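Local coordinates for protein acyl-CoA thioesterase (PDB 3RQB) that is of unknown function but has a double hot-dog fold and probably hydrolyses acyl-CoA thioesters, at residues Val29-Gly41 / Pro141-Arg153. Sequence-based numbering, arbitrary orientation. Where two conformers were deposited one is given.
Sequences VKAEYYNMVGPFG and PAPLPWMQWYHVR
Phe40 lies face to face on the six-membered ring of Trp146, the centroids 3.9 Å apart and the planes inclined by 13°. Phe40 CB sits over the neighbouring pyrrole ring in a CH-pi contact, so both rings of the indole are covered from that side. Trp146 holds its CG between the backbone N and the carbonyl carbon (chi1 69°), which slides the indole alongside Asn35 and directs NE1 at OD1 of that amide. The hydrogen bond is modelled as very short, and at 2.8 Å resolution its exact length means little. The second tryptophan works differently. Trp149 lays its five-membered ring on Tyr33 as an offset stack, centroids 4.1 Å apart, with CD1 above the middle of the phenol ring. Its NE1 donates to Glu32 O at 3.0 Å, approaching from above the carbonyl plane while the oxygen stays close to the indole plane. Tyr150 OH reaches the edge of Tyr33 and CE2 of Phe40, closing an aromatic cluster of Phe40, Trp146 and Tyr150. The two indoles, at the first and last residues of the 3-10 turn 146-149 that leads into strand 150-156, pack against the loop that precedes helix 41-53, joining the N- and C-terminal halves of a double hot-dog fold, as in the acyl-CoA thioesterase family.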
loop_
_atom_site.group_PDB
_atom_site.type_symbol
_atom_site.label_atom_id
_atom_site.label_comp_id
_atom_site.label_asym_id
_atom_site.label_seq_id
_atom_site.Cartn_x
_atom_site.Cartn_y
_atom_site.Cartn_z
ATOM N N VAL B 29 -24.642 -4.547 1.948
ATOM C CA VAL B 29 -23.872 -4.134 3.104
ATOM C C VAL B 29 -24.659 -4.609 4.316
ATOM O O VAL B 29 -25.837 -4.272 4.479
ATOM C CB VAL B 29 -23.685 -2.607 3.170
ATOM C CG1 VAL B 29 -23.072 -2.199 4.506
ATOM C CG2 VAL B 29 -22.828 -2.129 2.021
ATOM N N LYS B 30 -24.008 -5.412 5.151
ATOM C CA LYS B 30 -24.644 -5.930 6.349
ATOM C C LYS B 30 -24.616 -4.849 7.424
ATOM O O LYS B 30 -23.612 -4.168 7.598
ATOM C CB LYS B 30 -23.907 -7.176 6.841
ATOM C CG LYS B 30 -24.654 -8.488 6.672
ATOM C CD LYS B 30 -23.873 -9.608 7.360
ATOM C CE LYS B 30 -24.787 -10.604 8.065
ATOM N NZ LYS B 30 -24.192 -11.094 9.344
ATOM N N ALA B 31 -25.716 -4.680 8.142
ATOM C CA ALA B 31 -25.758 -3.677 9.193
ATOM C C ALA B 31 -25.016 -4.163 10.435
ATOM O O ALA B 31 -24.610 -3.358 11.282
ATOM C CB ALA B 31 -27.183 -3.331 9.525
ATOM N N GLU B 32 -24.841 -5.481 10.536
ATOM C CA GLU B 32 -24.161 -6.087 11.683
ATOM C C GLU B 32 -22.640 -5.839 11.662
ATOM O O GLU B 32 -21.966 -5.960 12.687
ATOM C CB GLU B 32 -24.482 -7.588 11.789
ATOM C CG GLU B 32 -25.979 -7.930 11.969
ATOM C CD GLU B 32 -26.757 -7.992 10.652
ATOM O OE1 GLU B 32 -28.003 -8.149 10.684
ATOM O OE2 GLU B 32 -26.124 -7.892 9.582
ATOM N N TYR B 33 -22.110 -5.501 10.490
ATOM C CA TYR B 33 -20.703 -5.112 10.354
ATOM C C TYR B 33 -20.463 -3.605 10.410
ATOM O O TYR B 33 -19.361 -3.128 10.136
ATOM C CB TYR B 33 -20.049 -5.734 9.121
ATOM C CG TYR B 33 -19.442 -7.097 9.388
ATOM C CD1 TYR B 33 -18.114 -7.224 9.788
ATOM C CD2 TYR B 33 -20.199 -8.260 9.245
ATOM C CE1 TYR B 33 -17.552 -8.471 10.030
ATOM C CE2 TYR B 33 -19.650 -9.514 9.482
ATOM C CZ TYR B 33 -18.328 -9.614 9.875
ATOM O OH TYR B 33 -17.779 -10.860 10.108
ATOM N N TYR B 34 -21.510 -2.852 10.709
ATOM C CA TYR B 34 -21.385 -1.407 10.747
ATOM C C TYR B 34 -20.295 -0.975 11.719
ATOM O O TYR B 34 -20.053 -1.653 12.720
ATOM C CB TYR B 34 -22.700 -0.756 11.154
ATOM C CG TYR B 34 -22.721 0.706 10.797
ATOM C CD1 TYR B 34 -22.884 1.106 9.476
ATOM C CD2 TYR B 34 -22.553 1.688 11.768
ATOM C CE1 TYR B 34 -22.894 2.433 9.126
ATOM C CE2 TYR B 34 -22.562 3.029 11.428
ATOM C CZ TYR B 34 -22.735 3.390 10.102
ATOM O OH TYR B 34 -22.752 4.712 9.731
ATOM N N ASN B 35 -19.633 0.140 11.413
ATOM C CA ASN B 35 -18.646 0.652 12.313
ATOM C C ASN B 35 -19.017 2.042 12.809
ATOM O O ASN B 35 -19.597 2.176 13.882
ATOM C CB ASN B 35 -17.304 0.708 11.566
ATOM C CG ASN B 35 -16.145 1.032 12.473
ATOM O OD1 ASN B 35 -15.910 0.348 13.470
ATOM N ND2 ASN B 35 -15.395 2.058 12.120
HETATM N N MSE B 36 -18.757 3.064 12.003
HETATM C CA MSE B 36 -19.312 4.392 12.225
HETATM C C MSE B 36 -19.359 4.976 10.851
HETATM O O MSE B 36 -18.487 4.669 10.043
HETATM C CB MSE B 36 -18.402 5.266 13.079
HETATM C CG MSE B 36 -17.680 4.545 14.184
HETATM SE SE MSE B 36 -17.194 5.709 15.665
HETATM C CE MSE B 36 -15.869 4.541 16.503
ATOM N N VAL B 37 -20.343 5.816 10.566
ATOM C CA VAL B 37 -20.347 6.510 9.286
ATOM C C VAL B 37 -20.004 5.548 8.138
ATOM O O VAL B 37 -19.156 5.837 7.294
ATOM C CB VAL B 37 -19.388 7.722 9.305
ATOM C CG1 VAL B 37 -19.546 8.494 10.606
ATOM C CG2 VAL B 37 -17.954 7.278 9.154
ATOM N N GLY B 38 -20.678 4.407 8.101
ATOM C CA GLY B 38 -20.336 3.377 7.142
ATOM C C GLY B 38 -19.694 2.139 7.737
ATOM O O GLY B 38 -19.310 2.118 8.903
ATOM N N PRO B 39 -19.595 1.085 6.920
ATOM C CA PRO B 39 -19.264 -0.290 7.303
ATOM C C PRO B 39 -17.802 -0.473 7.678
ATOM O O PRO B 39 -16.945 0.318 7.280
ATOM C CB PRO B 39 -19.555 -1.086 6.028
ATOM C CG PRO B 39 -20.255 -0.119 5.091
ATOM C CD PRO B 39 -19.764 1.214 5.467
ATOM N N PHE B 40 -17.538 -1.528 8.441
ATOM C CA PHE B 40 -16.190 -1.888 8.834
ATOM C C PHE B 40 -15.333 -2.088 7.591
ATOM O O PHE B 40 -15.693 -2.850 6.690
ATOM C CB PHE B 40 -16.227 -3.162 9.678
ATOM C CG PHE B 40 -14.884 -3.775 9.913
ATOM C CD1 PHE B 40 -13.860 -3.035 10.480
ATOM C CD2 PHE B 40 -14.646 -5.098 9.585
ATOM C CE1 PHE B 40 -12.620 -3.604 10.707
ATOM C CE2 PHE B 40 -13.410 -5.675 9.807
ATOM C CZ PHE B 40 -12.396 -4.929 10.371
ATOM N N GLY B 41 -14.200 -1.400 7.547
ATOM C CA GLY B 41 -13.376 -1.392 6.357
ATOM C C GLY B 41 -12.916 -2.764 5.930
ATOM O O GLY B 41 -12.822 -3.052 4.740
ATOM N N PRO B 141 -15.904 -1.199 26.322
ATOM C CA PRO B 141 -17.077 -0.754 27.079
ATOM C C PRO B 141 -18.220 -0.405 26.143
ATOM O O PRO B 141 -19.351 -0.829 26.393
ATOM C CB PRO B 141 -16.576 0.508 27.782
ATOM C CG PRO B 141 -15.388 0.954 26.972
ATOM C CD PRO B 141 -14.747 -0.313 26.527
ATOM N N ALA B 142 -17.930 0.345 25.080
ATOM C CA ALA B 142 -18.934 0.584 24.051
ATOM C C ALA B 142 -18.536 -0.193 22.819
ATOM O O ALA B 142 -17.678 0.246 22.047
ATOM C CB ALA B 142 -19.013 2.061 23.718
ATOM N N PRO B 143 -19.218 -1.317 22.591
ATOM C CA PRO B 143 -18.814 -2.205 21.501
ATOM C C PRO B 143 -19.209 -1.636 20.147
ATOM O O PRO B 143 -20.242 -0.976 20.032
ATOM C CB PRO B 143 -19.594 -3.492 21.800
ATOM C CG PRO B 143 -19.910 -3.415 23.281
ATOM C CD PRO B 143 -20.165 -1.963 23.516
ATOM N N LEU B 144 -18.378 -1.875 19.138
ATOM C CA LEU B 144 -18.758 -1.603 17.760
ATOM C C LEU B 144 -19.451 -2.839 17.219
ATOM O O LEU B 144 -19.106 -3.963 17.584
ATOM C CB LEU B 144 -17.539 -1.256 16.914
ATOM C CG LEU B 144 -17.152 0.220 16.970
ATOM C CD1 LEU B 144 -15.741 0.447 16.435
ATOM C CD2 LEU B 144 -18.184 1.045 16.206
ATOM N N PRO B 145 -20.450 -2.640 16.358
ATOM C CA PRO B 145 -21.235 -3.787 15.885
ATOM C C PRO B 145 -20.351 -4.916 15.351
ATOM O O PRO B 145 -20.548 -6.068 15.732
ATOM C CB PRO B 145 -22.072 -3.181 14.760
ATOM C CG PRO B 145 -22.257 -1.733 15.193
ATOM C CD PRO B 145 -20.980 -1.348 15.884
ATOM N N TRP B 146 -19.361 -4.578 14.530
ATOM C CA TRP B 146 -18.503 -5.580 13.909
ATOM C C TRP B 146 -17.495 -6.200 14.881
ATOM O O TRP B 146 -17.000 -7.300 14.641
ATOM C CB TRP B 146 -17.759 -4.978 12.723
ATOM C CG TRP B 146 -16.749 -3.970 13.132
ATOM C CD1 TRP B 146 -16.913 -2.614 13.178
ATOM C CD2 TRP B 146 -15.410 -4.229 13.572
ATOM N NE1 TRP B 146 -15.758 -2.013 13.614
ATOM C CE2 TRP B 146 -14.817 -2.981 13.863
ATOM C CE3 TRP B 146 -14.651 -5.393 13.747
ATOM C CZ2 TRP B 146 -13.497 -2.861 14.319
ATOM C CZ3 TRP B 146 -13.337 -5.274 14.201
ATOM C CH2 TRP B 146 -12.777 -4.017 14.483
HETATM N N MSE B 147 -17.200 -5.492 15.970
HETATM C CA MSE B 147 -16.269 -5.988 16.986
HETATM C C MSE B 147 -16.735 -7.330 17.550
HETATM O O MSE B 147 -15.946 -8.095 18.116
HETATM C CB MSE B 147 -16.127 -4.994 18.151
HETATM C CG MSE B 147 -15.377 -3.699 17.855
HETATM SE SE MSE B 147 -15.080 -2.628 19.479
HETATM C CE MSE B 147 -13.691 -3.724 20.322
ATOM N N GLN B 148 -18.026 -7.604 17.405
ATOM C CA GLN B 148 -18.619 -8.791 17.995
ATOM C C GLN B 148 -18.235 -10.016 17.194
ATOM O O GLN B 148 -18.409 -11.153 17.637
ATOM C CB GLN B 148 -20.128 -8.656 18.027
ATOM C CG GLN B 148 -20.799 -8.879 16.705
ATOM C CD GLN B 148 -22.299 -8.859 16.861
ATOM O OE1 GLN B 148 -22.821 -9.151 17.938
ATOM N NE2 GLN B 148 -23.003 -8.497 15.797
ATOM N N TRP B 149 -17.706 -9.755 16.009
ATOM C CA TRP B 149 -17.351 -10.787 15.045
ATOM C C TRP B 149 -15.893 -11.205 15.167
ATOM O O TRP B 149 -15.379 -11.959 14.333
ATOM C CB TRP B 149 -17.641 -10.301 13.623
ATOM C CG TRP B 149 -19.067 -9.925 13.430
ATOM C CD1 TRP B 149 -19.559 -8.721 12.997
ATOM C CD2 TRP B 149 -20.197 -10.750 13.694
ATOM N NE1 TRP B 149 -20.934 -8.758 12.962
ATOM C CE2 TRP B 149 -21.349 -9.992 13.384
ATOM C CE3 TRP B 149 -20.348 -12.061 14.155
ATOM C CZ2 TRP B 149 -22.637 -10.507 13.522
ATOM C CZ3 TRP B 149 -21.623 -12.570 14.292
ATOM C CH2 TRP B 149 -22.754 -11.794 13.978
ATOM N N TYR B 150 -15.210 -10.668 16.172
ATOM C CA TYR B 150 -13.809 -11.003 16.376
ATOM C C TYR B 150 -13.507 -11.287 17.827
ATOM O O TYR B 150 -14.102 -10.691 18.732
ATOM C CB TYR B 150 -12.891 -9.906 15.820
ATOM C CG TYR B 150 -13.073 -9.750 14.334
ATOM C CD1 TYR B 150 -12.346 -10.529 13.440
ATOM C CD2 TYR B 150 -14.013 -8.867 13.824
ATOM C CE1 TYR B 150 -12.533 -10.411 12.074
ATOM C CE2 TYR B 150 -14.210 -8.737 12.464
ATOM C CZ TYR B 150 -13.470 -9.511 11.587
ATOM O OH TYR B 150 -13.674 -9.377 10.228
ATOM N N HIS B 151 -12.591 -12.224 18.034
ATOM C CA HIS B 151 -12.088 -12.499 19.365
ATOM C C HIS B 151 -10.687 -11.918 19.477
ATOM O O HIS B 151 -9.724 -12.453 18.927
ATOM C CB HIS B 151 -12.068 -14.007 19.635
ATOM C CG HIS B 151 -11.687 -14.362 21.039
ATOM N ND1 HIS B 151 -10.376 -14.403 21.469
ATOM C CD2 HIS B 151 -12.447 -14.690 22.113
ATOM C CE1 HIS B 151 -10.348 -14.738 22.748
ATOM N NE2 HIS B 151 -11.590 -14.921 23.161
ATOM N N VAL B 152 -10.572 -10.841 20.237
ATOM C CA VAL B 152 -9.294 -10.171 20.397
ATOM C C VAL B 152 -8.805 -10.257 21.835
ATOM O O VAL B 152 -9.507 -9.872 22.778
ATOM C CB VAL B 152 -9.392 -8.686 20.008
ATOM C CG1 VAL B 152 -8.030 -8.018 20.121
ATOM C CG2 VAL B 152 -9.967 -8.543 18.608
ATOM N N ARG B 153 -7.599 -10.777 22.005
ATOM C CA ARG B 153 -6.922 -10.657 23.280
ATOM C C ARG B 153 -5.883 -9.543 23.116
ATOM O O ARG B 153 -4.918 -9.680 22.364
ATOM C CB ARG B 153 -6.286 -11.987 23.683
ATOM C CG ARG B 153 -6.936 -13.185 23.019
ATOM C CD ARG B 153 -6.422 -14.491 23.587
ATOM N NE ARG B 153 -7.263 -14.941 24.689
ATOM C CZ ARG B 153 -7.916 -16.098 24.700
ATOM N NH1 ARG B 153 -7.811 -16.931 23.675
ATOM N NH2 ARG B 153 -8.665 -16.430 25.745
#